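Local coordinates for protein aerobactin synthase IucA (Klebsiella pneumoniae subsp. pneumoniae, PDB 5JM8) that probably catalyses the ATP-dependent, NRPS-independent condensation of citrate with a hydroxamate-bearing lysine derivative during synthesis of the siderophore aerobactin, at residues F19-T27 against V541-L549; R168-L179 against L260-L268. One frame throughout, in Å; residues are numbered along the deposited sequence.

Contact 1: F19-T27 against V541-L549; sequences FLNSLVRET and VKGNFFCYL
The Phe545 ring sets its edge against one face of Phe19, with CE2 of Phe545 3.7 Å from CE2 of Phe19 and the planes 67° apart, an edge-to-face pair. Over one face of Phe545 lies the methyl CD1 of Leu23, a CH-pi contact 4.0 Å from the ring centroid, and Ser22 OG comes in at the edge. Phe546, in turn, takes CD1 of Phe545 over the centre of one face and CG2 of Thr27 at its edge. Phe545 is thus a knob seated among Phe19, Ser22, Leu23 and Glu26 of helix 14-26; the axis of 19-26 runs at 106° to that of 545-549. Phe107 of helix 101-124 meets the same ring edge-to-face, and Leu93 of helix 82-96 touches it. The carboxylate of Glu26 gathers the backbone amides of Asn544, Phe545 and Phe546. Glu26 OE2, met on its syn side, accepts a nearly straight bond from Phe545 N at 2.9 Å, and a weak, bent one from Asn544 N at 2.8 Å. Glu26 OE1 takes a weak bond from Phe546 N at 3.3 Å. Stretched out from CG (chi2 -177°), Glu26 brings its carboxylate to three converging N-H groups, which would probably favour its negative charge.

Contact 2: R168-L179 against L260-L268; sequences RYLPDFAPHFPL and LPTTSSRSL. With ATP (adenosine-5'-triphosphate), chain I.
Residues 170-176 leave helix 163-169, pass through a type I turn at Pro171-Ala174 and run beside the hairpin 260-268, itself turned by a type I turn at Thr262-Ser265, with the CA atoms of His176 and Leu260 4.7 Å apart. Pro261 carries the middle of the contact, its ring directed at the 168-179 segment. Pro261 CB lies 3.5 Å from the carbonyl O of Tyr169, its CG faces the carbonyl O of Leu170, and its CD meets both the carbonyl O of Pro175 and CE2 of Phe177. The pyrrolidine of Pro175 crosses that of Pro261 at an angle, Pro175 CG lying 3.9 Å from Pro261 CG. On the turn side, Pro171 rests CG on the carbonyl O of Thr262, 3.3 Å away, while its CD touches Ser265 OG, which also meets CD2 of Leu170. Farther along, the Phe177 ring, swung between its own backbone N and carbonyl carbon (chi1 54°), brings CE1 to within 3.6 Å of Leu268 CD2, the two side chains lying roughly at right angles. Leu179 CD2 meets Leu268 CD2 at 3.7 Å, the two leucines lying alongside and pointing opposite ways. On the hairpin's other side is the nucleotide. Arg266 reaches out through an extended chain to the beta-phosphate of ATP, NE bonding O1B at 3.2 Å and NH1 bonding O2B at 3.2 Å; Lys278 and Arg349 bind the same ATP. Thr263 OG1 instead bonds Glu142 and Gln429, the latter a magnesium-site residue. A beta-hairpin whose loop presents Arg266 to the beta-phosphate, with Ser264 near the less surely placed gamma-phosphate, and a proline-rich segment behind it form this part of the ATP pocket of the IucA/IucC synthetase fold.

From the N terminus the chain gives up residues 19-27 of helix 14-26 first, and they wait for 541-549, more than 500 residues later. Contact 1 therefore closes a loop spanning nearly the whole chain, joining the N-terminal helices to the C-terminal region. Nested inside that loop, contact 2 closes a much shorter one: residues 168-179 end helix 163-169 and enter strand 177-185, and 80 residues later the hairpin 260-268 packs against them. Contact 1 and contact 2 do not touch: the centres of contacts 1 and 2 lie 27 Å apart, and the nearest atoms of contacts 1 and 2 about 12 Å. ATP lies at the hairpin of contact 2, while Asn544 in contact 1 has its side chain about 7 Å from it.

Contact 1: F19-T27 against V541-L549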
loop_
_atom_site.group_PDB
_atom_site.type_symbol
_atom_site.label_atom_id
_atom_site.label_comp_id
_atom_site.label_asym_id
_atom_site.label_seq_id
_atom_site.Cartn_x
_atom_site.Cartn_y
_atom_site.Cartn_z
ATOM N N PHE A 19 -14.846 25.793 29.718
ATOM C CA PHE A 19 -14.831 26.907 30.655
ATOM C C PHE A 19 -15.689 26.578 31.869
ATOM O O PHE A 19 -15.260 26.746 33.010
ATOM C CB PHE A 19 -15.328 28.185 29.968
ATOM C CG PHE A 19 -15.432 29.374 30.883
ATOM C CD1 PHE A 19 -16.587 29.610 31.610
ATOM C CD2 PHE A 19 -14.376 30.262 31.007
ATOM C CE1 PHE A 19 -16.684 30.702 32.449
ATOM C CE2 PHE A 19 -14.468 31.359 31.844
ATOM C CZ PHE A 19 -15.622 31.579 32.567
ATOM N N LEU A 20 -16.893 26.082 31.610
ATOM C CA LEU A 20 -17.869 25.842 32.665
ATOM C C LEU A 20 -17.527 24.619 33.519
ATOM O O LEU A 20 -17.573 24.693 34.745
ATOM C CB LEU A 20 -19.265 25.680 32.059
ATOM C CG LEU A 20 -19.810 26.915 31.335
ATOM C CD1 LEU A 20 -21.114 26.596 30.619
ATOM C CD2 LEU A 20 -20.008 28.077 32.297
ATOM N N ASN A 21 -17.183 23.502 32.882
ATOM C CA ASN A 21 -16.829 22.287 33.621
ATOM C C ASN A 21 -15.572 22.491 34.454
ATOM O O ASN A 21 -15.466 21.985 35.573
ATOM C CB ASN A 21 -16.624 21.106 32.671
ATOM C CG ASN A 21 -17.927 20.584 32.097
ATOM O OD1 ASN A 21 -18.993 21.157 32.321
ATOM N ND2 ASN A 21 -17.844 19.494 31.341
ATOM N N SER A 22 -14.618 23.228 33.898
ATOM C CA SER A 22 -13.408 23.580 34.625
ATOM C C SER A 22 -13.775 24.363 35.886
ATOM O O SER A 22 -13.249 24.100 36.968
ATOM C CB SER A 22 -12.463 24.396 33.742
ATOM O OG SER A 22 -11.233 24.630 34.398
ATOM N N LEU A 23 -14.694 25.312 35.739
ATOM C CA LEU A 23 -15.159 26.125 36.860
ATOM C C LEU A 23 -15.914 25.294 37.901
ATOM O O LEU A 23 -15.656 25.407 39.098
ATOM C CB LEU A 23 -16.055 27.257 36.350
ATOM C CG LEU A 23 -16.684 28.177 37.403
ATOM C CD1 LEU A 23 -15.620 28.962 38.155
ATOM C CD2 LEU A 23 -17.686 29.117 36.754
ATOM N N VAL A 24 -16.848 24.469 37.439
ATOM C CA VAL A 24 -17.688 23.669 38.328
ATOM C C VAL A 24 -16.863 22.714 39.195
ATOM O O VAL A 24 -17.241 22.405 40.325
ATOM C CB VAL A 24 -18.728 22.862 37.517
ATOM C CG1 VAL A 24 -19.399 21.796 38.379
ATOM C CG2 VAL A 24 -19.771 23.792 36.929
ATOM N N ARG A 25 -15.747 22.237 38.659
ATOM C CA ARG A 25 -14.877 21.331 39.398
ATOM C C ARG A 25 -14.114 22.054 40.509
ATOM O O ARG A 25 -13.861 21.480 41.568
ATOM C CB ARG A 25 -13.886 20.653 38.448
ATOM C CG ARG A 25 -12.780 19.871 39.151
ATOM C CD ARG A 25 -11.875 19.170 38.159
ATOM N NE ARG A 25 -12.510 17.993 37.576
ATOM C CZ ARG A 25 -11.936 17.205 36.671
ATOM N NH1 ARG A 25 -10.712 17.470 36.237
ATOM N NH2 ARG A 25 -12.591 16.155 36.197
ATOM N N GLU A 26 -13.752 23.309 40.263
ATOM C CA GLU A 26 -12.884 24.050 41.174
ATOM C C GLU A 26 -13.658 24.956 42.130
ATOM O O GLU A 26 -13.058 25.731 42.878
ATOM C CB GLU A 26 -11.880 24.883 40.374
ATOM C CG GLU A 26 -11.037 24.049 39.421
ATOM C CD GLU A 26 -9.993 24.862 38.683
ATOM O OE1 GLU A 26 -9.641 25.960 39.160
ATOM O OE2 GLU A 26 -9.527 24.397 37.620
ATOM N N THR A 27 -14.985 24.854 42.106
ATOM C CA THR A 27 -15.832 25.623 43.011
ATOM C C THR A 27 -16.859 24.734 43.705
ATOM O O THR A 27 -17.286 23.714 43.161
ATOM C CB THR A 27 -16.584 26.754 42.274
ATOM O OG1 THR A 27 -17.559 26.195 41.385
ATOM C CG2 THR A 27 -15.616 27.627 41.490
ATOM N N VAL A 541 -4.901 18.311 44.513
ATOM C CA VAL A 541 -4.259 18.467 43.211
ATOM C C VAL A 541 -4.180 19.947 42.815
ATOM O O VAL A 541 -4.099 20.812 43.684
ATOM C CB VAL A 541 -5.015 17.649 42.140
ATOM C CG1 VAL A 541 -4.956 16.171 42.482
ATOM C CG2 VAL A 541 -6.466 18.100 42.027
ATOM N N LYS A 542 -4.197 20.232 41.513
ATOM C CA LYS A 542 -4.026 21.594 41.011
ATOM C C LYS A 542 -5.006 21.897 39.876
ATOM O O LYS A 542 -5.059 21.172 38.879
ATOM C CB LYS A 542 -2.584 21.799 40.540
ATOM C CG LYS A 542 -2.268 23.195 40.027
ATOM C CD LYS A 542 -0.843 23.263 39.499
ATOM C CE LYS A 542 -0.572 24.567 38.770
ATOM N NZ LYS A 542 -0.718 25.741 39.666
ATOM N N GLY A 543 -5.773 22.973 40.038
ATOM C CA GLY A 543 -6.763 23.375 39.054
ATOM C C GLY A 543 -6.176 24.254 37.966
ATOM O O GLY A 543 -5.140 24.888 38.165
ATOM N N ASN A 544 -6.844 24.292 36.817
ATOM C CA ASN A 544 -6.385 25.070 35.670
ATOM C C ASN A 544 -7.073 26.428 35.551
ATOM O O ASN A 544 -6.503 27.372 35.003
ATOM C CB ASN A 544 -6.609 24.284 34.376
ATOM C CG ASN A 544 -5.727 23.060 34.274
ATOM O OD1 ASN A 544 -4.508 23.169 34.138
ATOM N ND2 ASN A 544 -6.339 21.884 34.325
ATOM N N PHE A 545 -8.296 26.525 36.063
ATOM C CA PHE A 545 -9.113 27.721 35.878
ATOM C C PHE A 545 -8.561 28.912 36.667
ATOM O O PHE A 545 -8.404 30.002 36.116
ATOM C CB PHE A 545 -10.564 27.435 36.284
ATOM C CG PHE A 545 -11.491 28.611 36.120
ATOM C CD1 PHE A 545 -11.521 29.612 37.076
ATOM C CD2 PHE A 545 -12.347 28.705 35.034
ATOM C CE1 PHE A 545 -12.370 30.693 36.946
ATOM C CE2 PHE A 545 -13.202 29.784 34.901
ATOM C CZ PHE A 545 -13.210 30.780 35.854
ATOM N N PHE A 546 -8.261 28.710 37.948
ATOM C CA PHE A 546 -7.753 29.797 38.784
ATOM C C PHE A 546 -6.242 29.928 38.633
ATOM O O PHE A 546 -5.659 30.951 38.992
ATOM C CB PHE A 546 -8.139 29.578 40.248
ATOM C CG PHE A 546 -9.615 29.684 40.497
ATOM C CD1 PHE A 546 -10.247 30.916 40.485
ATOM C CD2 PHE A 546 -10.374 28.549 40.730
ATOM C CE1 PHE A 546 -11.607 31.016 40.705
ATOM C CE2 PHE A 546 -11.731 28.642 40.950
ATOM C CZ PHE A 546 -12.349 29.880 40.939
ATOM N N CYS A 547 -5.613 28.892 38.089
ATOM C CA CYS A 547 -4.195 28.950 37.758
ATOM C C CYS A 547 -3.983 29.829 36.532
ATOM O O CYS A 547 -2.999 30.563 36.436
ATOM C CB CYS A 547 -3.638 27.549 37.503
ATOM S SG CYS A 547 -1.878 27.509 37.089
ATOM N N TYR A 548 -4.922 29.749 35.595
ATOM C CA TYR A 548 -4.844 30.492 34.343
ATOM C C TYR A 548 -5.222 31.955 34.556
ATOM O O TYR A 548 -4.733 32.851 33.864
ATOM C CB TYR A 548 -5.763 29.851 33.304
ATOM C CG TYR A 548 -5.532 30.317 31.890
ATOM C CD1 TYR A 548 -4.382 29.963 31.212
ATOM C CD2 TYR A 548 -6.470 31.097 31.229
ATOM C CE1 TYR A 548 -4.159 30.375 29.923
ATOM C CE2 TYR A 548 -6.257 31.515 29.934
ATOM C CZ TYR A 548 -5.098 31.147 29.285
ATOM O OH TYR A 548 -4.876 31.552 27.995
ATOM N N LEU A 549 -6.098 32.180 35.527
ATOM C CA LEU A 549 -6.529 33.517 35.909
ATOM C C LEU A 549 -5.392 34.277 36.595
ATOM O O LEU A 549 -5.335 35.507 36.544
ATOM C CB LEU A 549 -7.749 33.410 36.825
ATOM C CG LEU A 549 -8.382 34.665 37.422
ATOM C CD1 LEU A 549 -8.851 35.634 36.348
ATOM C CD2 LEU A 549 -9.542 34.236 38.303
#

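Contact 2: R168-L179 against L260-L268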
loop_
_atom_site.group_PDB
_atom_site.type_symbol
_atom_site.label_atom_id
_atom_site.label_comp_id
_atom_site.label_asym_id
_atom_site.label_seq_id
_atom_site.Cartn_x
_atom_site.Cartn_y
_atom_site.Cartn_z
ATOM N N ARG A 168 -1.478 26.941 10.023
ATOM C CA ARG A 168 -0.379 26.126 9.521
ATOM C C ARG A 168 0.341 25.360 10.625
ATOM O O ARG A 168 0.757 24.221 10.424
ATOM C CB ARG A 168 0.625 27.006 8.765
ATOM C CG ARG A 168 1.677 26.218 7.990
ATOM C CD ARG A 168 2.655 27.126 7.259
ATOM N NE ARG A 168 3.699 26.359 6.588
ATOM C CZ ARG A 168 4.796 26.884 6.053
ATOM N NH1 ARG A 168 5.689 26.099 5.463
ATOM N NH2 ARG A 168 5.008 28.191 6.107
ATOM N N TYR A 169 0.474 25.980 11.795
ATOM C CA TYR A 169 1.399 25.488 12.813
ATOM C C TYR A 169 0.711 24.774 13.978
ATOM O O TYR A 169 1.375 24.143 14.804
ATOM C CB TYR A 169 2.245 26.659 13.321
ATOM C CG TYR A 169 3.068 27.298 12.220
ATOM C CD1 TYR A 169 3.808 26.515 11.343
ATOM C CD2 TYR A 169 3.087 28.673 12.040
ATOM C CE1 TYR A 169 4.554 27.081 10.330
ATOM C CE2 TYR A 169 3.833 29.252 11.025
ATOM C CZ TYR A 169 4.564 28.448 10.173
ATOM O OH TYR A 169 5.311 29.004 9.160
ATOM N N LEU A 170 -0.614 24.863 14.036
ATOM C CA LEU A 170 -1.398 24.088 14.991
ATOM C C LEU A 170 -1.998 22.872 14.287
ATOM O O LEU A 170 -2.082 22.848 13.061
ATOM C CB LEU A 170 -2.504 24.944 15.608
ATOM C CG LEU A 170 -2.064 26.221 16.326
ATOM C CD1 LEU A 170 -3.287 26.986 16.768
ATOM C CD2 LEU A 170 -1.163 25.920 17.513
ATOM N N PRO A 171 -2.405 21.853 15.059
ATOM C CA PRO A 171 -2.960 20.639 14.450
ATOM C C PRO A 171 -4.415 20.763 14.022
ATOM O O PRO A 171 -4.892 19.936 13.246
ATOM C CB PRO A 171 -2.835 19.605 15.569
ATOM C CG PRO A 171 -2.906 20.406 16.820
ATOM C CD PRO A 171 -2.185 21.687 16.507
ATOM N N ASP A 172 -5.102 21.780 14.528
ATOM C CA ASP A 172 -6.555 21.868 14.418
ATOM C C ASP A 172 -7.047 21.774 12.971
ATOM O O ASP A 172 -8.024 21.080 12.690
ATOM C CB ASP A 172 -7.047 23.174 15.055
ATOM C CG ASP A 172 -6.607 23.322 16.504
ATOM O OD1 ASP A 172 -5.391 23.231 16.773
ATOM O OD2 ASP A 172 -7.477 23.527 17.376
ATOM N N PHE A 173 -6.362 22.461 12.060
ATOM C CA PHE A 173 -6.762 22.502 10.652
ATOM C C PHE A 173 -6.087 21.387 9.858
ATOM O O PHE A 173 -6.144 21.362 8.627
ATOM C CB PHE A 173 -6.425 23.868 10.041
ATOM C CG PHE A 173 -7.159 25.016 10.679
ATOM C CD1 PHE A 173 -6.797 25.475 11.934
ATOM C CD2 PHE A 173 -8.207 25.640 10.024
ATOM C CE1 PHE A 173 -7.467 26.531 12.525
ATOM C CE2 PHE A 173 -8.879 26.697 10.608
ATOM C CZ PHE A 173 -8.510 27.141 11.861
ATOM N N ALA A 174 -5.452 20.470 10.583
ATOM C CA ALA A 174 -4.773 19.319 9.993
ATOM C C ALA A 174 -3.773 19.713 8.907
ATOM O O ALA A 174 -3.825 19.185 7.794
ATOM C CB ALA A 174 -5.797 18.345 9.432
ATOM N N PRO A 175 -2.852 20.637 9.224
ATOM C CA PRO A 175 -1.888 21.073 8.217
ATOM C C PRO A 175 -0.631 20.225 8.203
ATOM O O PRO A 175 -0.460 19.341 9.040
ATOM C CB PRO A 175 -1.562 22.492 8.661
ATOM C CG PRO A 175 -1.591 22.392 10.149
ATOM C CD PRO A 175 -2.675 21.382 10.484
ATOM N N HIS A 176 0.247 20.508 7.250
ATOM C CA HIS A 176 1.575 19.923 7.244
ATOM C C HIS A 176 2.531 20.858 6.521
ATOM O O HIS A 176 2.108 21.714 5.742
ATOM C CB HIS A 176 1.564 18.543 6.593
ATOM C CG HIS A 176 1.086 18.543 5.175
ATOM N ND1 HIS A 176 -0.239 18.373 4.835
ATOM C CD2 HIS A 176 1.760 18.674 4.010
ATOM C CE1 HIS A 176 -0.360 18.410 3.520
ATOM N NE2 HIS A 176 0.839 18.591 2.996
ATOM N N PHE A 177 3.820 20.707 6.796
ATOM C CA PHE A 177 4.826 21.569 6.195
ATOM C C PHE A 177 6.212 20.945 6.289
ATOM O O PHE A 177 6.490 20.191 7.220
ATOM C CB PHE A 177 4.822 22.939 6.874
ATOM C CG PHE A 177 4.965 22.874 8.368
ATOM C CD1 PHE A 177 6.207 22.681 8.949
ATOM C CD2 PHE A 177 3.859 23.009 9.190
ATOM C CE1 PHE A 177 6.344 22.620 10.319
ATOM C CE2 PHE A 177 3.990 22.950 10.563
ATOM C CZ PHE A 177 5.234 22.755 11.129
ATOM N N PRO A 178 7.091 21.258 5.323
ATOM C CA PRO A 178 8.469 20.782 5.446
ATOM C C PRO A 178 9.245 21.635 6.443
ATOM O O PRO A 178 8.861 22.780 6.682
ATOM C CB PRO A 178 9.015 20.935 4.029
ATOM C CG PRO A 178 8.279 22.106 3.489
ATOM C CD PRO A 178 6.900 22.066 4.105
ATOM N N LEU A 179 10.313 21.090 7.016
ATOM C CA LEU A 179 11.106 21.828 7.992
ATOM C C LEU A 179 11.898 22.947 7.338
ATOM O O LEU A 179 12.113 22.944 6.129
ATOM C CB LEU A 179 12.073 20.897 8.724
ATOM C CG LEU A 179 11.469 19.804 9.601
ATOM C CD1 LEU A 179 12.580 19.009 10.264
ATOM C CD2 LEU A 179 10.537 20.401 10.640
ATOM N N LEU A 260 3.772 16.909 10.423
ATOM C CA LEU A 260 2.459 17.188 10.994
ATOM C C LEU A 260 2.580 17.680 12.433
ATOM O O LEU A 260 3.119 16.968 13.281
ATOM C CB LEU A 260 1.583 15.932 10.960
ATOM C CG LEU A 260 0.888 15.547 9.652
ATOM C CD1 LEU A 260 1.880 15.189 8.556
ATOM C CD2 LEU A 260 -0.062 14.392 9.913
ATOM N N PRO A 261 2.093 18.900 12.721
ATOM C CA PRO A 261 2.034 19.264 14.140
ATOM C C PRO A 261 1.066 18.365 14.904
ATOM O O PRO A 261 -0.048 18.133 14.436
ATOM C CB PRO A 261 1.550 20.721 14.122
ATOM C CG PRO A 261 0.976 20.938 12.762
ATOM C CD PRO A 261 1.733 20.032 11.847
ATOM N N THR A 262 1.495 17.854 16.053
ATOM C CA THR A 262 0.671 16.947 16.844
ATOM C C THR A 262 -0.138 17.727 17.876
ATOM O O THR A 262 -0.152 18.957 17.858
ATOM C CB THR A 262 1.530 15.883 17.555
ATOM O OG1 THR A 262 2.362 16.506 18.542
ATOM C CG2 THR A 262 2.401 15.148 16.547
ATOM N N THR A 263 -0.812 17.004 18.767
ATOM C CA THR A 263 -1.653 17.612 19.796
ATOM C C THR A 263 -0.947 18.731 20.568
ATOM O O THR A 263 -1.589 19.682 21.017
ATOM C CB THR A 263 -2.138 16.556 20.814
ATOM O OG1 THR A 263 -1.073 15.643 21.107
ATOM C CG2 THR A 263 -3.327 15.780 20.263
ATOM N N SER A 264 0.371 18.617 20.708
ATOM C CA SER A 264 1.154 19.572 21.490
ATOM C C SER A 264 1.735 20.689 20.628
ATOM O O SER A 264 2.446 21.560 21.132
ATOM C CB SER A 264 2.287 18.851 22.218
ATOM O OG SER A 264 3.062 18.089 21.312
ATOM N N SER A 265 1.441 20.642 19.330
ATOM C CA SER A 265 1.867 21.661 18.366
ATOM C C SER A 265 3.385 21.718 18.165
ATOM O O SER A 265 3.858 21.684 17.029
ATOM C CB SER A 265 1.360 23.046 18.782
ATOM O OG SER A 265 -0.056 23.080 18.835
ATOM N N ARG A 266 4.150 21.813 19.250
ATOM C CA ARG A 266 5.601 21.946 19.132
ATOM C C ARG A 266 6.264 20.633 18.752
ATOM O O ARG A 266 7.424 20.620 18.342
ATOM C CB ARG A 266 6.209 22.473 20.434
ATOM C CG ARG A 266 6.010 21.598 21.665
ATOM C CD ARG A 266 6.931 22.078 22.777
ATOM N NE ARG A 266 6.597 21.544 24.095
ATOM C CZ ARG A 266 7.248 21.867 25.208
ATOM N NH1 ARG A 266 6.886 21.342 26.370
ATOM N NH2 ARG A 266 8.265 22.718 25.164
ATOM N N SER A 267 5.529 19.535 18.890
ATOM C CA SER A 267 6.029 18.231 18.485
ATOM C C SER A 267 5.479 17.871 17.116
ATOM O O SER A 267 4.265 17.865 16.906
ATOM C CB SER A 267 5.657 17.163 19.510
ATOM O OG SER A 267 6.305 17.411 20.746
ATOM N N LEU A 268 6.388 17.582 16.190
ATOM C CA LEU A 268 6.029 17.272 14.811
ATOM C C LEU A 268 6.194 15.785 14.501
ATOM O O LEU A 268 7.017 15.104 15.110
ATOM C CB LEU A 268 6.882 18.095 13.847
ATOM C CG LEU A 268 6.488 19.557 13.614
ATOM C CD1 LEU A 268 6.329 20.320 14.916
ATOM C CD2 LEU A 268 7.514 20.238 12.718
HETATM P PG ATP I . 4.831 16.495 23.825
HETATM O O1G ATP I . 5.048 16.698 22.347
HETATM O O2G ATP I . 3.891 15.359 24.147
HETATM O O3G ATP I . 6.106 16.461 24.633
HETATM P PB ATP I . 4.266 18.733 25.593
HETATM O O1B ATP I . 3.935 20.156 25.215
HETATM O O2B ATP I . 5.612 18.420 26.207
HETATM O O3B ATP I . 3.996 17.800 24.297
HETATM P PA ATP I . 2.554 18.936 27.881
HETATM O O1A ATP I . 3.637 19.849 28.397
HETATM O O2A ATP I . 1.970 17.879 28.786
HETATM O O3A ATP I . 3.103 18.182 26.567
HETATM O "O5'" ATP I . 1.327 19.798 27.303
HETATM C "C5'" ATP I . 0.222 19.091 26.749
HETATM C "C4'" ATP I . -0.450 19.876 25.632
HETATM O "O4'" ATP I . -1.578 19.125 25.179
HETATM C "C3'" ATP I . -0.957 21.241 26.074
HETATM O "O3'" ATP I . -0.508 22.243 25.152
HETATM C "C2'" ATP I . -2.470 21.135 26.077
HETATM O "O2'" ATP I . -3.087 22.291 25.514
HETATM C "C1'" ATP I . -2.772 19.910 25.230
HETATM N N9 ATP I . -3.865 19.096 25.807
HETATM C C8 ATP I . -5.013 18.818 25.168
HETATM N N7 ATP I . -5.823 18.055 25.945
HETATM C C5 ATP I . -5.180 17.837 27.105
HETATM C C6 ATP I . -5.473 17.107 28.355
HETATM N N6 ATP I . -6.652 16.456 28.488
HETATM N N1 ATP I . -4.535 17.124 29.330
HETATM C C2 ATP I . -3.365 17.776 29.186
HETATM N N3 ATP I . -3.039 18.458 28.072
HETATM C C4 ATP I . -3.887 18.527 27.015
#